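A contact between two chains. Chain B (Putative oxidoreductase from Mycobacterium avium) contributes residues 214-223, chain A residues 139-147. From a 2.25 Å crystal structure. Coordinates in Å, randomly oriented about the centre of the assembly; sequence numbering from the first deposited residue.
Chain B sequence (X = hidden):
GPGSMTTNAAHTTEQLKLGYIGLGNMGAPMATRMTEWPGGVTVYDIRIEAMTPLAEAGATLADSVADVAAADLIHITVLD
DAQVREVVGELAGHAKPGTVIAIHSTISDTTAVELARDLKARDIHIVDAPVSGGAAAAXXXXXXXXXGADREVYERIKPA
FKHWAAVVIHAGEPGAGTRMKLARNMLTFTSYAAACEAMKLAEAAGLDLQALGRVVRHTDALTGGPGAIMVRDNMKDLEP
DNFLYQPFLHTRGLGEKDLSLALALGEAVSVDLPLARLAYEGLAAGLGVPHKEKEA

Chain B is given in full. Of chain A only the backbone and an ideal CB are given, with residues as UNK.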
ATOM      1  N   ARG B 214       4.336   3.124 -11.526  1.00 22.32           N
ATOM      2  CA  ARG B 214       4.444   4.536 -11.151  1.00 22.62           C
ATOM      3  C   ARG B 214       3.114   5.065 -10.603  1.00 22.31           C
ATOM      4  O   ARG B 214       3.105   5.775  -9.601  1.00 22.37           O
ATOM      5  CB  ARG B 214       4.956   5.401 -12.319  1.00 22.95           C
ATOM      6  CG  ARG B 214       6.483   5.337 -12.492  1.00 24.21           C
ATOM      7  CD  ARG B 214       7.044   6.374 -13.480  1.00 25.41           C
ATOM      8  NE  ARG B 214       6.285   6.466 -14.730  1.00 26.94           N
ATOM      9  CZ  ARG B 214       6.499   5.733 -15.827  1.00 27.81           C
ATOM     10  NH1 ARG B 214       7.455   4.808 -15.867  1.00 28.01           N
ATOM     11  NH2 ARG B 214       5.737   5.924 -16.901  1.00 28.19           N
ATOM     12  N   VAL B 215       2.001   4.692 -11.234  1.00 22.16           N
ATOM     13  CA  VAL B 215       0.680   5.118 -10.764  1.00 22.01           C
ATOM     14  C   VAL B 215       0.375   4.539  -9.385  1.00 21.78           C
ATOM     15  O   VAL B 215      -0.084   5.258  -8.497  1.00 21.73           O
ATOM     16  CB  VAL B 215      -0.441   4.723 -11.751  1.00 22.15           C
ATOM     17  CG1 VAL B 215      -1.818   5.032 -11.163  1.00 21.83           C
ATOM     18  CG2 VAL B 215      -0.253   5.446 -13.078  1.00 22.21           C
ATOM     19  N   VAL B 216       0.649   3.248  -9.208  1.00 21.62           N
ATOM     20  CA  VAL B 216       0.401   2.571  -7.935  1.00 21.31           C
ATOM     21  C   VAL B 216       1.143   3.259  -6.791  1.00 21.40           C
ATOM     22  O   VAL B 216       0.535   3.629  -5.786  1.00 21.29           O
ATOM     23  CB  VAL B 216       0.814   1.080  -7.993  1.00 21.32           C
ATOM     24  CG1 VAL B 216       0.776   0.448  -6.598  1.00 20.65           C
ATOM     25  CG2 VAL B 216      -0.092   0.316  -8.955  1.00 21.02           C
ATOM     26  N   ARG B 217       2.452   3.437  -6.958  1.00 21.43           N
ATOM     27  CA  ARG B 217       3.283   4.027  -5.913  1.00 21.41           C
ATOM     28  C   ARG B 217       2.903   5.480  -5.634  1.00 21.62           C
ATOM     29  O   ARG B 217       2.864   5.900  -4.479  1.00 21.35           O
ATOM     30  CB  ARG B 217       4.764   3.919  -6.279  1.00 21.42           C
ATOM     31  CG  ARG B 217       5.277   2.485  -6.297  1.00 21.41           C
ATOM     32  CD  ARG B 217       6.778   2.424  -6.521  1.00 21.43           C
ATOM     33  NE  ARG B 217       7.144   2.727  -7.904  1.00 21.91           N
ATOM     34  CZ  ARG B 217       7.129   1.854  -8.914  1.00 22.07           C
ATOM     35  NH1 ARG B 217       6.752   0.591  -8.726  1.00 21.99           N
ATOM     36  NH2 ARG B 217       7.494   2.251 -10.130  1.00 21.97           N
ATOM     37  N   HIS B 218       2.605   6.240  -6.684  1.00 21.98           N
ATOM     38  CA  HIS B 218       2.229   7.638  -6.504  1.00 22.27           C
ATOM     39  C   HIS B 218       0.930   7.766  -5.722  1.00 22.41           C
ATOM     40  O   HIS B 218       0.844   8.546  -4.773  1.00 22.24           O
ATOM     41  CB  HIS B 218       2.081   8.360  -7.839  1.00 22.47           C
ATOM     42  CG  HIS B 218       1.587   9.765  -7.696  1.00 22.75           C
ATOM     43  ND1 HIS B 218       2.401  10.797  -7.283  1.00 22.57           N
ATOM     44  CD2 HIS B 218       0.356  10.301  -7.871  1.00 23.09           C
ATOM     45  CE1 HIS B 218       1.697  11.914  -7.229  1.00 23.03           C
ATOM     46  NE2 HIS B 218       0.455  11.641  -7.586  1.00 23.38           N
ATOM     47  N   THR B 219      -0.077   6.997  -6.126  1.00 22.58           N
ATOM     48  CA  THR B 219      -1.403   7.106  -5.531  1.00 22.78           C
ATOM     49  C   THR B 219      -1.446   6.542  -4.110  1.00 23.04           C
ATOM     50  O   THR B 219      -2.182   7.051  -3.261  1.00 23.11           O
ATOM     51  CB  THR B 219      -2.470   6.443  -6.425  1.00 22.87           C
ATOM     52  OG1 THR B 219      -2.084   5.097  -6.739  1.00 22.40           O
ATOM     53  CG2 THR B 219      -2.616   7.234  -7.721  1.00 22.82           C
ATOM     54  N   ASP B 220      -0.645   5.511  -3.843  1.00 23.21           N
ATOM     55  CA  ASP B 220      -0.535   4.969  -2.487  1.00 23.48           C
ATOM     56  C   ASP B 220       0.170   5.928  -1.519  1.00 23.84           C
ATOM     57  O   ASP B 220      -0.114   5.907  -0.320  1.00 23.81           O
ATOM     58  CB  ASP B 220       0.137   3.588  -2.487  1.00 23.25           C
ATOM     59  CG  ASP B 220      -0.837   2.463  -2.828  1.00 23.23           C
ATOM     60  OD1 ASP B 220      -2.062   2.690  -2.743  1.00 23.70           O
ATOM     61  OD2 ASP B 220      -0.382   1.352  -3.177  1.00 22.53           O
ATOM     62  N   ALA B 221       1.073   6.766  -2.028  1.00 24.36           N
ATOM     63  CA  ALA B 221       1.637   7.846  -1.214  1.00 24.80           C
ATOM     64  C   ALA B 221       0.526   8.810  -0.785  1.00 25.25           C
ATOM     65  O   ALA B 221       0.508   9.284   0.350  1.00 25.55           O
ATOM     66  CB  ALA B 221       2.727   8.595  -1.977  1.00 24.79           C
ATOM     67  N   LEU B 222      -0.406   9.081  -1.696  1.00 25.70           N
ATOM     68  CA  LEU B 222      -1.508  10.003  -1.431  1.00 26.02           C
ATOM     69  C   LEU B 222      -2.564   9.425  -0.493  1.00 26.03           C
ATOM     70  O   LEU B 222      -2.934  10.067   0.490  1.00 26.46           O
ATOM     71  CB  LEU B 222      -2.183  10.421  -2.743  1.00 26.26           C
ATOM     72  CG  LEU B 222      -1.327  11.176  -3.760  1.00 26.42           C
ATOM     73  CD1 LEU B 222      -2.139  11.432  -5.018  1.00 26.56           C
ATOM     74  CD2 LEU B 222      -0.810  12.484  -3.173  1.00 26.52           C
ATOM     75  N   THR B 223      -3.053   8.224  -0.796  1.00 25.95           N
ATOM     76  CA  THR B 223      -4.184   7.644  -0.058  1.00 25.94           C
ATOM     77  C   THR B 223      -3.782   6.932   1.235  1.00 25.85           C
ATOM     78  O   THR B 223      -4.620   6.733   2.116  1.00 25.91           O
ATOM     79  CB  THR B 223      -4.983   6.643  -0.916  1.00 25.89           C
ATOM     80  OG1 THR B 223      -4.170   5.498  -1.209  1.00 25.54           O
ATOM     81  CG2 THR B 223      -5.458   7.301  -2.214  1.00 26.02           C
TER
ATOM     82  N   UNK A 139      -8.047  18.339  -5.217  1.00 29.61           N
ATOM     83  CA  UNK A 139      -8.025  19.759  -4.845  1.00 30.59           C
ATOM     84  C   UNK A 139      -6.654  20.402  -5.074  1.00 31.07           C
ATOM     85  O   UNK A 139      -6.569  21.554  -5.510  1.00 31.40           O
ATOM     86  CB  UNK A 139      -8.427  19.918  -3.377  1.00 30.59           C
ATOM     87  N   UNK A 140      -5.595  19.650  -4.786  1.00 31.29           N
ATOM     88  CA  UNK A 140      -4.221  20.148  -4.893  1.00 32.00           C
ATOM     89  C   UNK A 140      -3.584  19.918  -6.264  1.00 31.25           C
ATOM     90  O   UNK A 140      -2.487  20.413  -6.527  1.00 31.55           O
ATOM     91  CB  UNK A 140      -3.355  19.483  -3.821  1.00 32.00           C
ATOM     92  N   UNK A 141      -4.258  19.160  -7.124  1.00 30.36           N
ATOM     93  CA  UNK A 141      -3.731  18.833  -8.444  1.00 29.64           C
ATOM     94  C   UNK A 141      -2.633  17.777  -8.416  1.00 29.24           C
ATOM     95  O   UNK A 141      -1.685  17.849  -9.200  1.00 29.09           O
ATOM     96  CB  UNK A 141      -3.195  20.102  -9.110  1.00 29.64           C
ATOM     97  N   UNK A 142      -2.770  16.792  -7.527  1.00 28.85           N
ATOM     98  CA  UNK A 142      -1.758  15.738  -7.351  1.00 28.67           C
ATOM     99  C   UNK A 142      -2.246  14.366  -7.808  1.00 27.34           C
ATOM    100  O   UNK A 142      -1.644  13.346  -7.462  1.00 27.18           O
ATOM    101  CB  UNK A 142      -1.337  15.661  -5.882  1.00 28.67           C
ATOM    102  N   UNK A 143      -3.332  14.330  -8.569  1.00 26.32           N
ATOM    103  CA  UNK A 143      -3.889  13.062  -9.032  1.00 25.22           C
ATOM    104  C   UNK A 143      -2.954  12.368 -10.015  1.00 24.42           C
ATOM    105  O   UNK A 143      -2.083  12.998 -10.622  1.00 24.44           O
ATOM    106  CB  UNK A 143      -5.255  13.289  -9.682  1.00 25.22           C
ATOM    107  N   UNK A 144      -3.128  11.056 -10.127  1.00 23.56           N
ATOM    108  CA  UNK A 144      -2.633  10.285 -11.254  1.00 23.04           C
ATOM    109  C   UNK A 144      -3.812  10.103 -12.198  1.00 22.40           C
ATOM    110  O   UNK A 144      -4.935   9.874 -11.744  1.00 22.25           O
ATOM    111  CB  UNK A 144      -2.039   8.945 -10.816  1.00 23.04           C
ATOM    112  N   UNK A 145      -3.568  10.223 -13.500  1.00 21.86           N
ATOM    113  CA  UNK A 145      -4.594   9.919 -14.493  1.00 21.35           C
ATOM    114  C   UNK A 145      -4.017   9.021 -15.579  1.00 21.29           C
ATOM    115  O   UNK A 145      -2.866   9.179 -15.996  1.00 21.55           O
ATOM    116  CB  UNK A 145      -5.157  11.204 -15.104  1.00 21.35           C
ATOM    117  N   UNK A 146      -4.831   8.068 -16.016  1.00 21.25           N
ATOM    118  CA  UNK A 146      -4.429   7.081 -17.002  1.00 21.53           C
ATOM    119  C   UNK A 146      -5.313   7.303 -18.214  1.00 21.83           C
ATOM    120  O   UNK A 146      -6.526   7.110 -18.140  1.00 21.68           O
ATOM    121  CB  UNK A 146      -4.544   5.652 -16.467  1.00 21.53           C
ATOM    122  N   UNK A 147      -4.703   7.717 -19.323  1.00 22.39           N
ATOM    123  CA  UNK A 147      -5.448   8.295 -20.440  1.00 22.75           C
ATOM    124  C   UNK A 147      -5.410   7.434 -21.702  1.00 23.60           C
ATOM    125  O   UNK A 147      -4.335   7.046 -22.164  1.00 23.97           O
ATOM    126  CB  UNK A 147      -4.896   9.686 -20.759  1.00 22.75           C
TER

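Chain B presents one side of a helix, with Val B215, His B218, Thr B219 and Leu B222 along it, and strand 143-147 of chain A runs past at 150° to it (N-to-C), closer to antiparallel than parallel. Nothing of the helix lies within 5.5 Å of the ideal CB at 139, so this contact leaves the position free; the backbone is helical and almost any helix-tolerant residue would suit. It is Ala A139.

Position 140 is different in kind. Its CB is directed toward chain B but has nothing within reach, so a short side chain would stop in open space, while a long one could arrive at the end of the helix near Leu B222. Arg, Lys, Gln or Met are all plausible. The residue is Arg A140, whose NH2 comes 3.8 Å from Leu B222 CD2, the methyl lying at the guanidinium edge, near its plane.

At 141 the backbone decides. Phi is 76° and psi 37°, and the chain leaves the helix here in a Schellman motif. Positive phi favours glycine, with asparagine a usual second choice, and chain B makes no demand. Gly A141 fills it.

The lesson of 142 is in its backbone. The carbonyl O stands 2.7 Å from His B218 NE2, and the N-H...O angle of 170° makes this a nearly straight hydrogen bond, given by NE2 to the carbonyl O, which lies at the ring edge near its plane. Because the acceptor is main chain, the bond does not specify the side chain. The ideal CB lies 4.2 Å from Leu B222 CD2 and 4.7 Å from His B218 NE2, so the first carbons should be aliphatic, but the end may be polar: Glu, Gln, Lys, Met or Leu could serve. Glu A142 packs its CB 4.2 Å from Leu B222 CD2 and sends its carboxylate back to its own chain, where OE2 makes a long salt bridge of 3.8 Å with Arg A140 NE.

At 143 the strand begins and CB points away from chain B, which leaves the choice free; a strand backbone would accept Leu, Ile, Val or Thr. Leu A143 occupies it.

Position 144 is the tightest. Its CA is 6.2 Å from Val B215 CA, and the ideal CB already meets Thr B219 CG2 at 3.6 Å, Val B215 CG1 at 3.9 Å and His B218 CD2 at 4.0 Å. With three neighbours touching the first carbon, a small residue is the clear reading, alanine or perhaps glycine or serine. Ala A144 spends its one methyl on all three; the closest approach is from its CB to Thr B219 CG2, 3.5 Å.

Strand alternation turns 145 away again, so Thr, Val or Ile would suit; Thr A145 has its OG1 hydrogen-bonded elsewhere in the structure.

At 146 CB points back toward the helix, but the ideal CB is 5.5 Å from Val B215 CG2. That gap asks for a longer apolar side chain, such as Met, Leu or Ile. Met A146 bridges it, bringing SD to 4.0 Å from Val B215 CG1.

Position 147 is beyond the reach of this helix stretch, and its extended backbone suits a beta-branched residue: Val A147.

Chain A (139-147) ARGELATMV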
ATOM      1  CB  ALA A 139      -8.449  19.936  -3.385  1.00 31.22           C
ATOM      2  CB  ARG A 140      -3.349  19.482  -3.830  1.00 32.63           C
ATOM      3  CG  ARG A 140      -3.816  19.723  -2.400  1.00 34.48           C
ATOM      4  CD  ARG A 140      -2.710  19.423  -1.409  1.00 36.88           C
ATOM      5  NE  ARG A 140      -2.032  18.164  -1.724  1.00 38.10           N
ATOM      6  CZ  ARG A 140      -2.406  16.956  -1.300  1.00 39.30           C
ATOM      7  NH1 ARG A 140      -3.469  16.799  -0.510  1.00 40.01           N
ATOM      8  NH2 ARG A 140      -1.705  15.887  -1.667  1.00 39.31           N
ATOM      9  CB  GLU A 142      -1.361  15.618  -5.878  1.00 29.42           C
ATOM     10  CG  GLU A 142      -1.068  16.921  -5.181  1.00 31.62           C
ATOM     11  CD  GLU A 142       0.400  17.274  -5.196  1.00 34.29           C
ATOM     12  OE1 GLU A 142       1.015  17.224  -6.287  1.00 34.98           O
ATOM     13  OE2 GLU A 142       0.934  17.612  -4.112  1.00 36.34           O
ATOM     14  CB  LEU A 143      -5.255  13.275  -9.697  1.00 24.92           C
ATOM     15  CG  LEU A 143      -6.443  13.581  -8.782  1.00 25.03           C
ATOM     16  CD1 LEU A 143      -7.610  14.146  -9.585  1.00 24.42           C
ATOM     17  CD2 LEU A 143      -6.874  12.340  -8.010  1.00 24.50           C
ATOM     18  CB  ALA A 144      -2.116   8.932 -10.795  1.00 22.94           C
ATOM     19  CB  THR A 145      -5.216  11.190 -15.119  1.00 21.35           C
ATOM     20  OG1 THR A 145      -6.322  10.820 -15.959  1.00 20.84           O
ATOM     21  CG2 THR A 145      -4.185  11.963 -15.934  1.00 20.90           C
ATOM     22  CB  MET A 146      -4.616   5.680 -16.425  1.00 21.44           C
ATOM     23  CG  MET A 146      -3.746   5.413 -15.200  1.00 21.50           C
ATOM     24  SD  MET A 146      -4.492   4.271 -14.020  1.00 22.32           S
ATOM     25  CE  MET A 146      -5.664   5.356 -13.206  1.00 21.63           C
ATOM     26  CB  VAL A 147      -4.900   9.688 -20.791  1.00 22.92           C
ATOM     27  CG1 VAL A 147      -5.794  10.369 -21.819  1.00 22.93           C
ATOM     28  CG2 VAL A 147      -4.767  10.546 -19.530  1.00 21.99           C
TER
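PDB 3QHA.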